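Local coordinates for conserved domain protein (Streptococcus pneumoniae, PDB 2FI0), which is of unknown function but carries a small, largely helical DUF1858 domain, at residues N7-S12 with D20-V25; I13-V18 with R48-K53; L26-E31 with R68-N73. All blocks are in the same frame, centred on the assembly; numbering follows the deposited sequence.

Contact 1 of 3, residues N7-S12 with D20-V25; sequences NIIDVS and DKHPEV
I9 and V25 meet tip to tip, with I9 CD1 3.6 Å from V25 CG2, in a contact that seats a short strand against the turn leaving a helix without any hydrogen bond between the two segments. The side chain of I9 can be followed outward. Its CB leaves the strand across the line to 20-25, but CG1, anti to the carbonyl carbon (chi1 -68°), is carried back toward H22 and lies 4.0 Å from ND1 of that ring, approaching it obliquely. CD1 continues the extended chain past the ring to the V25 methyl, while the other branch, CG2, is turned toward the backbone carbonyl side. V25 answers with the branch that stands anti to its own backbone N; its position is supported by the bond from V25 N to H22 O at 2.9 Å.

H22, the first residue to depart from helical geometry after helix 15-21, reaches to the residue just before the strand, where its NE2 comes 3.9 Å from N7 CA. One face of the ring carries K21 CG, offset toward the rim. The side chain of N7 closes the rim of the contact more loosely: its OD1 lies 4.4 Å from H22 CD2, and E24 OE2 comes no nearer to that oxygen than the ring does.

E24 OE2 is hydrogen-bonded to the hydroxyl of Y75. Strand 8-10 pairs in parallel with strand 76-78, through backbone bonds of I9 with E76 and I78. Helix 63-72 presents L70 to both I9 and V25, and helix 52-59 brings L52 against I9, so the contact joins the exit turn of helix 15-21 to the two-stranded sheet, with helices 52-59 and 63-72 packed against it.

Contact 2 of 3, residues I13-V18 with R48-K53; sequences IPVAEV and RKVSLK
I13-P14 and V50-S51 pass backbone against backbone, with P14 CA and S51 CA 4.1 Å apart, and the runs 13-16 and 48-52 are directed 119° apart. Each run is about to enter a helix, and each helps to supply the start of the other's. V15 N, in the first turn of helix 15-21, donates to V50 O at 2.8 Å; the bond is fairly straight (163° at the hydrogen) and lies in the carbonyl plane. In return, I13 O receives a water at 2.5 Å, and that water accepts from L52 N at 3.0 Å, at the start of helix 52-59. A bent, at most weak CA-H...O contact from S51 CA to I13 O, 3.2 Å long, lies beside this water link.

Among the side chains, V15 does most of the apolar work. Its CG2, set anti to the carbonyl carbon, lies over the V50-S51 backbone and meets L52 CD2 at 3.7 Å, with V50 CG1 farther off. P14 CB rests on R48 O at 3.6 Å. The R48 chain, bent at chi2 and chi3, folds its CD to within 3.8 Å of A16 CB, so its aliphatic part packs beside the helix. S51 is an N-cap whose hydroxyl caps a backbone N of the first turn of helix 52-59, while its own N-H bonds to Q54 OE1.

A backbone bond of A16 with G47 extends the junction toward helix 46-49. L29 of helix 26-29 packs on both V15 and L52, and I9 of strand 8-10 touches L52 and V18, enclosing this meeting of two helix starts within the core.

Contact 3 of 3, residues L26-E31 with R68-N73; sequences LEILVE and RTLEAN
I28 projects toward helix 63-72 and divides its contacts between two branches. CD1 reaches N73 tip to tip, 3.5 Å from CB, while CG2 lies 3.7 Å from T69 CG2, the I28 and T69 side chains sliding past each other in opposite directions. A chi1 of -63° sends CG1 and CG2 apart, CG1 anti to the carbonyl carbon and CG2 anti to the backbone N, and the extended chi2 carries CD1 on to N73. L70 CD2 forms the deeper part of this first shell, 4.3 Å from I28 CG2 and 4.5 Å from L29 CD2, a looser apolar approach.

The next shell positions these partners. N73, just beyond the helix, turns its amide back so that ND2 donates to T69 O at 2.8 Å, with 154° at the hydrogen. The donor stands above the carbonyl plane, by 37°, rather than within it. This bond ties the side chain of N73 to the last turn and helps fix the rotation of the amide, and with it CG, beside I28 CD1. T69 OG1 is hydrogen-bonded to K65 O one turn earlier, while its methyl faces I28.

Y75, in the loop beyond N73, touches I28, and L32 touches T69. On the inner side, L29 of helix 26-29 packs against V15 and V19 of helix 15-21, so the contact joins two helices at the margin of the core.

Overall arrangement
The three contacts share one apolar interior. Contacts 1 and 2 have centres about 10 Å apart and both use helix 15-21; they meet where V11 O probably accepts a hydrogen bond from K53 N at 3.0 Å. Contact 3 also lies about 10 Å from contact 1, centre to centre, and joins it through L70 CD2, which stands 3.6 Å from V25 CG2. Contacts 2 and 3, with centres about 15 Å apart, occupy opposite sides of the chain's centre, yet L52 CD2 and L29 CD2 still approach to 3.9 Å. Their segments alternate in sequence, and the core is built from parts far apart in the chain. With the function unknown, none of the contacts can be tied to an active site or ligand.

Contact 1 of 3, residues N7-S12 with D20-V25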
ATOM      1  N   ASN A   7       3.498 -12.658   1.188  1.00 52.87           N
ATOM      2  CA  ASN A   7       3.194 -11.405   1.878  1.00 51.51           C
ATOM      3  C   ASN A   7       4.271 -10.317   1.706  1.00 49.65           C
ATOM      4  O   ASN A   7       4.564  -9.571   2.617  1.00 48.93           O
ATOM      5  CB  ASN A   7       2.858 -11.678   3.361  1.00 51.76           C
ATOM      6  CG  ASN A   7       1.615 -12.566   3.528  1.00 52.98           C
ATOM      7  OD1 ASN A   7       0.510 -12.197   3.122  1.00 52.77           O
ATOM      8  ND2 ASN A   7       1.808 -13.761   4.093  1.00 55.32           N
ATOM      9  N   ILE A   8       4.814 -10.222   0.497  1.00 47.57           N
ATOM     10  CA  ILE A   8       5.800  -9.210   0.144  1.00 46.42           C
ATOM     11  C   ILE A   8       5.052  -8.052  -0.522  1.00 45.49           C
ATOM     12  O   ILE A   8       4.255  -8.273  -1.434  1.00 44.57           O
ATOM     13  CB  ILE A   8       6.875  -9.796  -0.810  1.00 45.73           C
ATOM     14  CG1 ILE A   8       7.676 -10.890  -0.095  1.00 45.11           C
ATOM     15  CG2 ILE A   8       7.798  -8.712  -1.346  1.00 45.62           C
ATOM     16  CD1 ILE A   8       8.404 -11.803  -1.051  1.00 45.35           C
ATOM     17  N   ILE A   9       5.303  -6.835  -0.047  1.00 44.25           N
ATOM     18  CA  ILE A   9       4.672  -5.635  -0.573  1.00 44.49           C
ATOM     19  C   ILE A   9       5.741  -4.692  -1.102  1.00 43.58           C
ATOM     20  O   ILE A   9       6.673  -4.335  -0.401  1.00 42.16           O
ATOM     21  CB  ILE A   9       3.787  -4.943   0.485  1.00 44.03           C
ATOM     22  CG1 ILE A   9       2.579  -5.836   0.772  1.00 46.19           C
ATOM     23  CG2 ILE A   9       3.344  -3.537  -0.006  1.00 44.42           C
ATOM     24  CD1 ILE A   9       1.699  -5.374   1.913  1.00 47.06           C
ATOM     25  N   ASP A  10       5.594  -4.320  -2.364  1.00 43.67           N
ATOM     26  CA  ASP A  10       6.505  -3.412  -3.027  1.00 43.88           C
ATOM     27  C   ASP A  10       5.856  -2.020  -2.989  1.00 44.10           C
ATOM     28  O   ASP A  10       4.762  -1.820  -3.519  1.00 44.04           O
ATOM     29  CB  ASP A  10       6.737  -3.898  -4.463  1.00 43.53           C
ATOM     30  CG  ASP A  10       7.880  -3.176  -5.153  1.00 43.79           C
ATOM     31  OD1 ASP A  10       8.160  -2.014  -4.799  1.00 41.41           O
ATOM     32  OD2 ASP A  10       8.493  -3.777  -6.066  1.00 43.97           O
ATOM     33  N   VAL A  11       6.524  -1.068  -2.341  1.00 44.00           N
ATOM     34  CA  VAL A  11       5.961   0.272  -2.188  1.00 44.15           C
ATOM     35  C   VAL A  11       6.239   1.128  -3.426  1.00 44.09           C
ATOM     36  O   VAL A  11       5.831   2.281  -3.477  1.00 43.26           O
ATOM     37  CB  VAL A  11       6.465   0.990  -0.885  1.00 44.10           C
ATOM     38  CG1 VAL A  11       6.001   0.246   0.356  1.00 44.36           C
ATOM     39  CG2 VAL A  11       7.988   1.157  -0.871  1.00 43.81           C
ATOM     40  N   SER A  12       6.936   0.561  -4.412  1.00 44.43           N
ATOM     41  CA  SER A  12       7.306   1.296  -5.616  1.00 45.08           C
ATOM     42  C   SER A  12       6.441   1.009  -6.830  1.00 45.27           C
ATOM     43  O   SER A  12       6.683   1.582  -7.874  1.00 46.46           O
ATOM     44  CB  SER A  12       8.773   1.046  -5.973  1.00 45.06           C
ATOM     45  OG  SER A  12       8.956  -0.227  -6.566  1.00 45.99           O
ATOM     46  N   ASP A  20      -4.581  -5.925  -5.694  1.00 47.58           N
ATOM     47  CA  ASP A  20      -4.915  -7.090  -6.500  1.00 48.32           C
ATOM     48  C   ASP A  20      -4.194  -8.344  -6.017  1.00 48.48           C
ATOM     49  O   ASP A  20      -4.788  -9.413  -5.934  1.00 47.49           O
ATOM     50  CB  ASP A  20      -4.570  -6.843  -7.980  1.00 49.01           C
ATOM     51  CG  ASP A  20      -5.534  -5.877  -8.660  1.00 50.50           C
ATOM     52  OD1 ASP A  20      -6.660  -5.656  -8.149  1.00 52.97           O
ATOM     53  OD2 ASP A  20      -5.162  -5.340  -9.722  1.00 53.15           O
ATOM     54  N   LYS A  21      -2.909  -8.206  -5.692  1.00 48.55           N
ATOM     55  CA  LYS A  21      -2.138  -9.346  -5.218  1.00 48.52           C
ATOM     56  C   LYS A  21      -2.483  -9.684  -3.766  1.00 48.02           C
ATOM     57  O   LYS A  21      -2.527 -10.859  -3.401  1.00 47.50           O
ATOM     58  CB  LYS A  21      -0.647  -9.071  -5.374  1.00 48.88           C
ATOM     59  CG  LYS A  21       0.234 -10.228  -4.960  1.00 49.66           C
ATOM     60  CD  LYS A  21       1.672 -10.036  -5.457  1.00 50.26           C
ATOM     61  CE  LYS A  21       2.310 -11.378  -5.840  1.00 51.82           C
ATOM     62  NZ  LYS A  21       3.207 -11.180  -7.014  1.00 54.45           N
ATOM     63  N   HIS A  22      -2.746  -8.661  -2.954  1.00 47.44           N
ATOM     64  CA  HIS A  22      -3.036  -8.843  -1.529  1.00 47.54           C
ATOM     65  C   HIS A  22      -4.358  -8.174  -1.116  1.00 47.27           C
ATOM     66  O   HIS A  22      -4.326  -7.107  -0.490  1.00 46.73           O
ATOM     67  CB  HIS A  22      -1.907  -8.234  -0.688  1.00 47.64           C
ATOM     68  CG  HIS A  22      -0.548  -8.780  -0.996  1.00 48.13           C
ATOM     69  ND1 HIS A  22       0.382  -8.077  -1.731  1.00 49.25           N
ATOM     70  CD2 HIS A  22       0.047  -9.950  -0.657  1.00 49.18           C
ATOM     71  CE1 HIS A  22       1.489  -8.790  -1.833  1.00 48.16           C
ATOM     72  NE2 HIS A  22       1.316  -9.927  -1.183  1.00 49.58           N
ATOM     73  N   PRO A  23      -5.519  -8.785  -1.455  1.00 47.14           N
ATOM     74  CA  PRO A  23      -6.814  -8.152  -1.124  1.00 47.24           C
ATOM     75  C   PRO A  23      -6.965  -7.794   0.362  1.00 47.09           C
ATOM     76  O   PRO A  23      -7.542  -6.766   0.694  1.00 46.32           O
ATOM     77  CB  PRO A  23      -7.861  -9.197  -1.553  1.00 47.49           C
ATOM     78  CG  PRO A  23      -7.163 -10.115  -2.507  1.00 47.55           C
ATOM     79  CD  PRO A  23      -5.679 -10.047  -2.197  1.00 47.22           C
ATOM     80  N   GLU A  24      -6.409  -8.627   1.234  1.00 47.49           N
ATOM     81  CA  GLU A  24      -6.435  -8.410   2.696  1.00 47.80           C
ATOM     82  C   GLU A  24      -5.700  -7.147   3.166  1.00 47.55           C
ATOM     83  O   GLU A  24      -5.941  -6.667   4.279  1.00 48.05           O
ATOM     84  CB  GLU A  24      -5.817  -9.596   3.459  1.00 48.61           C
ATOM     85  CG  GLU A  24      -5.560 -10.880   2.646  1.00 52.09           C
ATOM     86  CD  GLU A  24      -4.324 -10.782   1.722  1.00 54.59           C
ATOM     87  OE1 GLU A  24      -4.433 -11.296   0.571  1.00 55.39           O
ATOM     88  OE2 GLU A  24      -3.268 -10.210   2.142  1.00 54.48           O
ATOM     89  N   VAL A  25      -4.780  -6.628   2.359  1.00 46.95           N
ATOM     90  CA  VAL A  25      -4.024  -5.444   2.764  1.00 46.44           C
ATOM     91  C   VAL A  25      -4.845  -4.153   2.638  1.00 46.16           C
ATOM     92  O   VAL A  25      -4.483  -3.149   3.237  1.00 45.06           O
ATOM     93  CB  VAL A  25      -2.683  -5.321   1.995  1.00 46.33           C
ATOM     94  CG1 VAL A  25      -2.873  -4.645   0.649  1.00 47.39           C
ATOM     95  CG2 VAL A  25      -1.637  -4.564   2.840  1.00 46.52           C
TER

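Contact 2 of 3, residues I13-V18 with R48-K53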
ATOM      1  N   ILE A  13       5.441   0.141  -6.702  1.00 45.57           N
ATOM      2  CA  ILE A  13       4.536  -0.193  -7.802  1.00 45.58           C
ATOM      3  C   ILE A  13       3.146   0.411  -7.516  1.00 46.02           C
ATOM      4  O   ILE A  13       2.862   0.780  -6.377  1.00 46.15           O
ATOM      5  CB  ILE A  13       4.441  -1.743  -8.025  1.00 45.64           C
ATOM      6  CG1 ILE A  13       3.794  -2.450  -6.828  1.00 45.77           C
ATOM      7  CG2 ILE A  13       5.828  -2.338  -8.313  1.00 45.14           C
ATOM      8  CD1 ILE A  13       3.466  -3.887  -7.088  1.00 45.51           C
ATOM      9  N   PRO A  14       2.283   0.528  -8.545  1.00 46.26           N
ATOM     10  CA  PRO A  14       0.953   1.116  -8.335  1.00 46.49           C
ATOM     11  C   PRO A  14       0.136   0.448  -7.229  1.00 46.48           C
ATOM     12  O   PRO A  14       0.139  -0.764  -7.113  1.00 46.49           O
ATOM     13  CB  PRO A  14       0.267   0.943  -9.704  1.00 46.54           C
ATOM     14  CG  PRO A  14       1.386   0.895 -10.675  1.00 46.42           C
ATOM     15  CD  PRO A  14       2.504   0.172  -9.959  1.00 46.17           C
ATOM     16  N   VAL A  15      -0.561   1.246  -6.428  1.00 46.87           N
ATOM     17  CA  VAL A  15      -1.294   0.715  -5.277  1.00 47.71           C
ATOM     18  C   VAL A  15      -2.326  -0.356  -5.682  1.00 47.55           C
ATOM     19  O   VAL A  15      -2.537  -1.334  -4.954  1.00 46.93           O
ATOM     20  CB  VAL A  15      -1.973   1.835  -4.450  1.00 48.05           C
ATOM     21  CG1 VAL A  15      -2.790   1.241  -3.317  1.00 50.01           C
ATOM     22  CG2 VAL A  15      -0.936   2.734  -3.861  1.00 50.05           C
ATOM     23  N   ALA A  16      -2.939  -0.184  -6.847  1.00 47.51           N
ATOM     24  CA  ALA A  16      -3.880  -1.184  -7.378  1.00 47.97           C
ATOM     25  C   ALA A  16      -3.245  -2.579  -7.560  1.00 48.05           C
ATOM     26  O   ALA A  16      -3.888  -3.598  -7.283  1.00 47.74           O
ATOM     27  CB  ALA A  16      -4.469  -0.705  -8.693  1.00 48.02           C
ATOM     28  N   GLU A  17      -2.001  -2.621  -8.035  1.00 47.87           N
ATOM     29  CA  GLU A  17      -1.292  -3.889  -8.206  1.00 48.06           C
ATOM     30  C   GLU A  17      -1.024  -4.568  -6.858  1.00 47.41           C
ATOM     31  O   GLU A  17      -1.089  -5.794  -6.732  1.00 47.07           O
ATOM     32  CB  GLU A  17       0.038  -3.677  -8.923  1.00 48.31           C
ATOM     33  CG  GLU A  17      -0.092  -3.302 -10.370  1.00 49.55           C
ATOM     34  CD  GLU A  17       1.253  -3.183 -11.077  1.00 50.17           C
ATOM     35  OE1 GLU A  17       2.218  -3.873 -10.663  1.00 53.46           O
ATOM     36  OE2 GLU A  17       1.335  -2.404 -12.061  1.00 52.57           O
ATOM     37  N   VAL A  18      -0.706  -3.758  -5.860  1.00 46.61           N
ATOM     38  CA  VAL A  18      -0.532  -4.265  -4.515  1.00 46.66           C
ATOM     39  C   VAL A  18      -1.840  -4.921  -4.045  1.00 46.27           C
ATOM     40  O   VAL A  18      -1.830  -6.044  -3.575  1.00 45.10           O
ATOM     41  CB  VAL A  18      -0.082  -3.166  -3.526  1.00 45.88           C
ATOM     42  CG1 VAL A  18      -0.027  -3.713  -2.129  1.00 46.04           C
ATOM     43  CG2 VAL A  18       1.275  -2.609  -3.921  1.00 46.59           C
ATOM     44  N   ARG A  48      -4.067   3.245  -9.917  1.00 51.17           N
ATOM     45  CA  ARG A  48      -3.207   2.740 -10.995  1.00 51.17           C
ATOM     46  C   ARG A  48      -2.080   3.746 -11.359  1.00 50.62           C
ATOM     47  O   ARG A  48      -1.097   3.393 -12.014  1.00 50.05           O
ATOM     48  CB  ARG A  48      -4.038   2.278 -12.217  1.00 51.48           C
ATOM     49  CG  ARG A  48      -4.160   0.730 -12.332  1.00 53.73           C
ATOM     50  CD  ARG A  48      -5.584   0.155 -12.275  1.00 56.77           C
ATOM     51  NE  ARG A  48      -6.119  -0.102 -13.625  1.00 58.25           N
ATOM     52  CZ  ARG A  48      -7.074  -0.985 -13.953  1.00 57.94           C
ATOM     53  NH1 ARG A  48      -7.682  -1.750 -13.046  1.00 58.08           N
ATOM     54  NH2 ARG A  48      -7.432  -1.103 -15.223  1.00 58.74           N
ATOM     55  N   LYS A  49      -2.214   4.985 -10.895  1.00 50.35           N
ATOM     56  CA  LYS A  49      -1.223   6.027 -11.148  1.00 50.15           C
ATOM     57  C   LYS A  49      -0.264   6.244  -9.976  1.00 49.83           C
ATOM     58  O   LYS A  49       0.839   6.780 -10.160  1.00 50.31           O
ATOM     59  CB  LYS A  49      -1.930   7.350 -11.428  1.00 50.20           C
ATOM     60  CG  LYS A  49      -2.825   7.350 -12.640  1.00 50.54           C
ATOM     61  CD  LYS A  49      -3.764   8.559 -12.594  1.00 50.94           C
ATOM     62  CE  LYS A  49      -4.386   8.854 -13.944  1.00 51.31           C
ATOM     63  NZ  LYS A  49      -5.441   9.919 -13.857  1.00 51.86           N
ATOM     64  N   VAL A  50      -0.681   5.873  -8.771  1.00 48.95           N
ATOM     65  CA  VAL A  50       0.091   6.216  -7.582  1.00 48.56           C
ATOM     66  C   VAL A  50       0.582   4.951  -6.869  1.00 47.64           C
ATOM     67  O   VAL A  50      -0.165   3.993  -6.706  1.00 46.75           O
ATOM     68  CB  VAL A  50      -0.726   7.175  -6.642  1.00 48.91           C
ATOM     69  CG1 VAL A  50      -1.730   6.430  -5.772  1.00 49.60           C
ATOM     70  CG2 VAL A  50       0.191   7.969  -5.773  1.00 49.37           C
ATOM     71  N   SER A  51       1.852   4.945  -6.478  1.00 46.86           N
ATOM     72  CA  SER A  51       2.394   3.885  -5.632  1.00 46.66           C
ATOM     73  C   SER A  51       2.190   4.228  -4.164  1.00 46.65           C
ATOM     74  O   SER A  51       1.727   5.328  -3.834  1.00 46.47           O
ATOM     75  CB  SER A  51       3.882   3.686  -5.923  1.00 46.17           C
ATOM     76  OG  SER A  51       4.627   4.829  -5.580  1.00 44.04           O
ATOM     77  N   LEU A  52       2.530   3.299  -3.274  1.00 46.50           N
ATOM     78  CA  LEU A  52       2.482   3.593  -1.830  1.00 47.02           C
ATOM     79  C   LEU A  52       3.464   4.686  -1.456  1.00 46.80           C
ATOM     80  O   LEU A  52       3.195   5.508  -0.583  1.00 46.69           O
ATOM     81  CB  LEU A  52       2.762   2.346  -0.987  1.00 47.16           C
ATOM     82  CG  LEU A  52       1.634   1.302  -1.005  1.00 48.00           C
ATOM     83  CD1 LEU A  52       2.041   0.094  -0.200  1.00 48.77           C
ATOM     84  CD2 LEU A  52       0.354   1.886  -0.447  1.00 48.69           C
ATOM     85  N   LYS A  53       4.609   4.688  -2.118  1.00 46.74           N
ATOM     86  CA  LYS A  53       5.620   5.704  -1.873  1.00 47.43           C
ATOM     87  C   LYS A  53       5.110   7.088  -2.306  1.00 46.99           C
ATOM     88  O   LYS A  53       5.197   8.036  -1.547  1.00 46.04           O
ATOM     89  CB  LYS A  53       6.891   5.333  -2.617  1.00 47.43           C
ATOM     90  CG  LYS A  53       8.091   6.105  -2.197  1.00 48.80           C
ATOM     91  CD  LYS A  53       9.307   5.754  -3.055  1.00 48.88           C
ATOM     92  CE  LYS A  53       9.710   4.310  -2.916  1.00 47.62           C
ATOM     93  NZ  LYS A  53      11.061   4.103  -3.487  1.00 47.90           N
TER
HETATM   94  O   HOH W   1       3.047   0.383  -3.955  1.00 38.69           O

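Contact 3 of 3, residues L26-E31 with R68-N73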
ATOM      1  N   LEU A  26      -5.953  -4.182   1.889  1.00 46.01           N
ATOM      2  CA  LEU A  26      -6.773  -2.976   1.689  1.00 46.37           C
ATOM      3  C   LEU A  26      -7.272  -2.382   3.016  1.00 46.53           C
ATOM      4  O   LEU A  26      -7.206  -1.173   3.223  1.00 46.52           O
ATOM      5  CB  LEU A  26      -7.956  -3.262   0.752  1.00 46.36           C
ATOM      6  CG  LEU A  26      -8.864  -2.078   0.391  1.00 46.21           C
ATOM      7  CD1 LEU A  26      -8.056  -0.943  -0.231  1.00 46.69           C
ATOM      8  CD2 LEU A  26      -9.983  -2.520  -0.537  1.00 46.06           C
ATOM      9  N   GLU A  27      -7.738  -3.242   3.915  1.00 47.09           N
ATOM     10  CA  GLU A  27      -8.217  -2.836   5.243  1.00 47.38           C
ATOM     11  C   GLU A  27      -7.145  -2.077   6.048  1.00 47.51           C
ATOM     12  O   GLU A  27      -7.462  -1.199   6.865  1.00 47.59           O
ATOM     13  CB  GLU A  27      -8.650  -4.080   6.020  1.00 47.43           C
ATOM     14  CG  GLU A  27      -9.157  -3.816   7.435  1.00 48.31           C
ATOM     15  CD  GLU A  27      -9.500  -5.096   8.192  1.00 49.27           C
ATOM     16  OE1 GLU A  27      -8.740  -6.088   8.077  1.00 52.98           O
ATOM     17  OE2 GLU A  27     -10.526  -5.099   8.912  1.00 51.91           O
ATOM     18  N   ILE A  28      -5.883  -2.429   5.813  1.00 47.31           N
ATOM     19  CA  ILE A  28      -4.773  -1.752   6.455  1.00 47.26           C
ATOM     20  C   ILE A  28      -4.524  -0.404   5.797  1.00 46.80           C
ATOM     21  O   ILE A  28      -4.394   0.600   6.485  1.00 46.68           O
ATOM     22  CB  ILE A  28      -3.490  -2.607   6.408  1.00 47.25           C
ATOM     23  CG1 ILE A  28      -3.699  -3.904   7.201  1.00 47.38           C
ATOM     24  CG2 ILE A  28      -2.323  -1.810   6.971  1.00 47.35           C
ATOM     25  CD1 ILE A  28      -2.701  -4.988   6.890  1.00 47.97           C
ATOM     26  N   LEU A  29      -4.462  -0.393   4.469  1.00 46.66           N
ATOM     27  CA  LEU A  29      -4.154   0.821   3.710  1.00 46.75           C
ATOM     28  C   LEU A  29      -5.160   1.959   3.929  1.00 46.60           C
ATOM     29  O   LEU A  29      -4.760   3.123   3.949  1.00 45.85           O
ATOM     30  CB  LEU A  29      -4.041   0.507   2.209  1.00 46.52           C
ATOM     31  CG  LEU A  29      -2.919  -0.466   1.807  1.00 47.41           C
ATOM     32  CD1 LEU A  29      -2.864  -0.595   0.273  1.00 48.59           C
ATOM     33  CD2 LEU A  29      -1.566  -0.050   2.354  1.00 48.44           C
ATOM     34  N   VAL A  30      -6.447   1.635   4.102  1.00 46.72           N
ATOM     35  CA  VAL A  30      -7.465   2.675   4.301  1.00 47.13           C
ATOM     36  C   VAL A  30      -7.311   3.381   5.645  1.00 47.25           C
ATOM     37  O   VAL A  30      -7.801   4.500   5.825  1.00 47.01           O
ATOM     38  CB  VAL A  30      -8.942   2.149   4.144  1.00 47.35           C
ATOM     39  CG1 VAL A  30      -9.142   1.491   2.778  1.00 46.46           C
ATOM     40  CG2 VAL A  30      -9.337   1.207   5.293  1.00 47.78           C
ATOM     41  N   GLU A  31      -6.633   2.724   6.582  1.00 47.75           N
ATOM     42  CA  GLU A  31      -6.268   3.342   7.854  1.00 48.27           C
ATOM     43  C   GLU A  31      -4.936   4.105   7.772  1.00 48.46           C
ATOM     44  O   GLU A  31      -4.516   4.690   8.760  1.00 48.73           O
ATOM     45  CB  GLU A  31      -6.198   2.279   8.958  1.00 48.56           C
ATOM     46  CG  GLU A  31      -7.530   1.589   9.250  1.00 50.03           C
ATOM     47  CD  GLU A  31      -8.595   2.552   9.776  1.00 52.28           C
ATOM     48  OE1 GLU A  31      -9.795   2.386   9.438  1.00 54.44           O
ATOM     49  OE2 GLU A  31      -8.236   3.488  10.523  1.00 54.33           O
ATOM     50  N   ARG A  68       6.153   0.262   9.291  1.00 40.42           N
ATOM     51  CA  ARG A  68       5.895  -0.333  10.619  1.00 40.07           C
ATOM     52  C   ARG A  68       4.563  -1.078  10.654  1.00 39.90           C
ATOM     53  O   ARG A  68       4.462  -2.190  11.159  1.00 39.61           O
ATOM     54  CB  ARG A  68       5.810   0.751  11.685  1.00 39.27           C
ATOM     55  CG  ARG A  68       7.114   1.321  12.140  1.00 39.90           C
ATOM     56  CD  ARG A  68       6.869   2.401  13.211  1.00 37.83           C
ATOM     57  NE  ARG A  68       7.723   2.029  14.302  1.00 42.24           N
ATOM     58  CZ  ARG A  68       7.354   1.711  15.527  1.00 38.90           C
ATOM     59  NH1 ARG A  68       6.118   1.826  15.977  1.00 38.37           N
ATOM     60  NH2 ARG A  68       8.299   1.349  16.334  1.00 42.52           N
ATOM     61  N   THR A  69       3.536  -0.417  10.145  1.00 39.76           N
ATOM     62  CA  THR A  69       2.182  -0.976  10.148  1.00 40.22           C
ATOM     63  C   THR A  69       2.113  -2.253   9.313  1.00 39.85           C
ATOM     64  O   THR A  69       1.565  -3.267   9.753  1.00 39.83           O
ATOM     65  CB  THR A  69       1.162   0.054   9.631  1.00 39.77           C
ATOM     66  OG1 THR A  69       1.275   1.260  10.394  1.00 39.95           O
ATOM     67  CG2 THR A  69      -0.259  -0.484   9.759  1.00 40.11           C
ATOM     68  N   LEU A  70       2.700  -2.207   8.124  1.00 39.78           N
ATOM     69  CA  LEU A  70       2.718  -3.371   7.263  1.00 40.44           C
ATOM     70  C   LEU A  70       3.480  -4.530   7.882  1.00 40.40           C
ATOM     71  O   LEU A  70       2.987  -5.656   7.886  1.00 40.39           O
ATOM     72  CB  LEU A  70       3.269  -3.016   5.875  1.00 40.62           C
ATOM     73  CG  LEU A  70       2.354  -2.158   4.987  1.00 41.62           C
ATOM     74  CD1 LEU A  70       3.105  -1.721   3.713  1.00 42.31           C
ATOM     75  CD2 LEU A  70       1.069  -2.898   4.628  1.00 41.10           C
ATOM     76  N   GLU A  71       4.672  -4.264   8.425  1.00 41.26           N
ATOM     77  CA  GLU A  71       5.428  -5.302   9.139  1.00 41.42           C
ATOM     78  C   GLU A  71       4.658  -5.873  10.333  1.00 40.82           C
ATOM     79  O   GLU A  71       4.646  -7.069  10.521  1.00 40.62           O
ATOM     80  CB  GLU A  71       6.791  -4.783   9.566  1.00 41.74           C
ATOM     81  CG  GLU A  71       7.694  -4.450   8.389  1.00 43.58           C
ATOM     82  CD  GLU A  71       9.101  -4.055   8.808  1.00 44.61           C
ATOM     83  OE1 GLU A  71       9.290  -3.481   9.906  1.00 48.78           O
ATOM     84  OE2 GLU A  71      10.032  -4.306   8.018  1.00 50.65           O
ATOM     85  N   ALA A  72       3.999  -5.018  11.109  1.00 40.97           N
ATOM     86  CA  ALA A  72       3.171  -5.455  12.250  1.00 41.43           C
ATOM     87  C   ALA A  72       1.980  -6.337  11.864  1.00 41.56           C
ATOM     88  O   ALA A  72       1.432  -7.013  12.707  1.00 41.77           O
ATOM     89  CB  ALA A  72       2.653  -4.248  13.014  1.00 41.28           C
ATOM     90  N   ASN A  73       1.551  -6.285  10.610  1.00 42.08           N
ATOM     91  CA  ASN A  73       0.447  -7.108  10.135  1.00 42.51           C
ATOM     92  C   ASN A  73       0.911  -8.282   9.253  1.00 42.93           C
ATOM     93  O   ASN A  73       0.110  -8.911   8.569  1.00 43.59           O
ATOM     94  CB  ASN A  73      -0.566  -6.227   9.412  1.00 42.20           C
ATOM     95  CG  ASN A  73      -1.363  -5.351  10.367  1.00 42.32           C
ATOM     96  OD1 ASN A  73      -2.328  -5.810  10.994  1.00 41.88           O
ATOM     97  ND2 ASN A  73      -0.964  -4.078  10.486  1.00 40.49           N
TER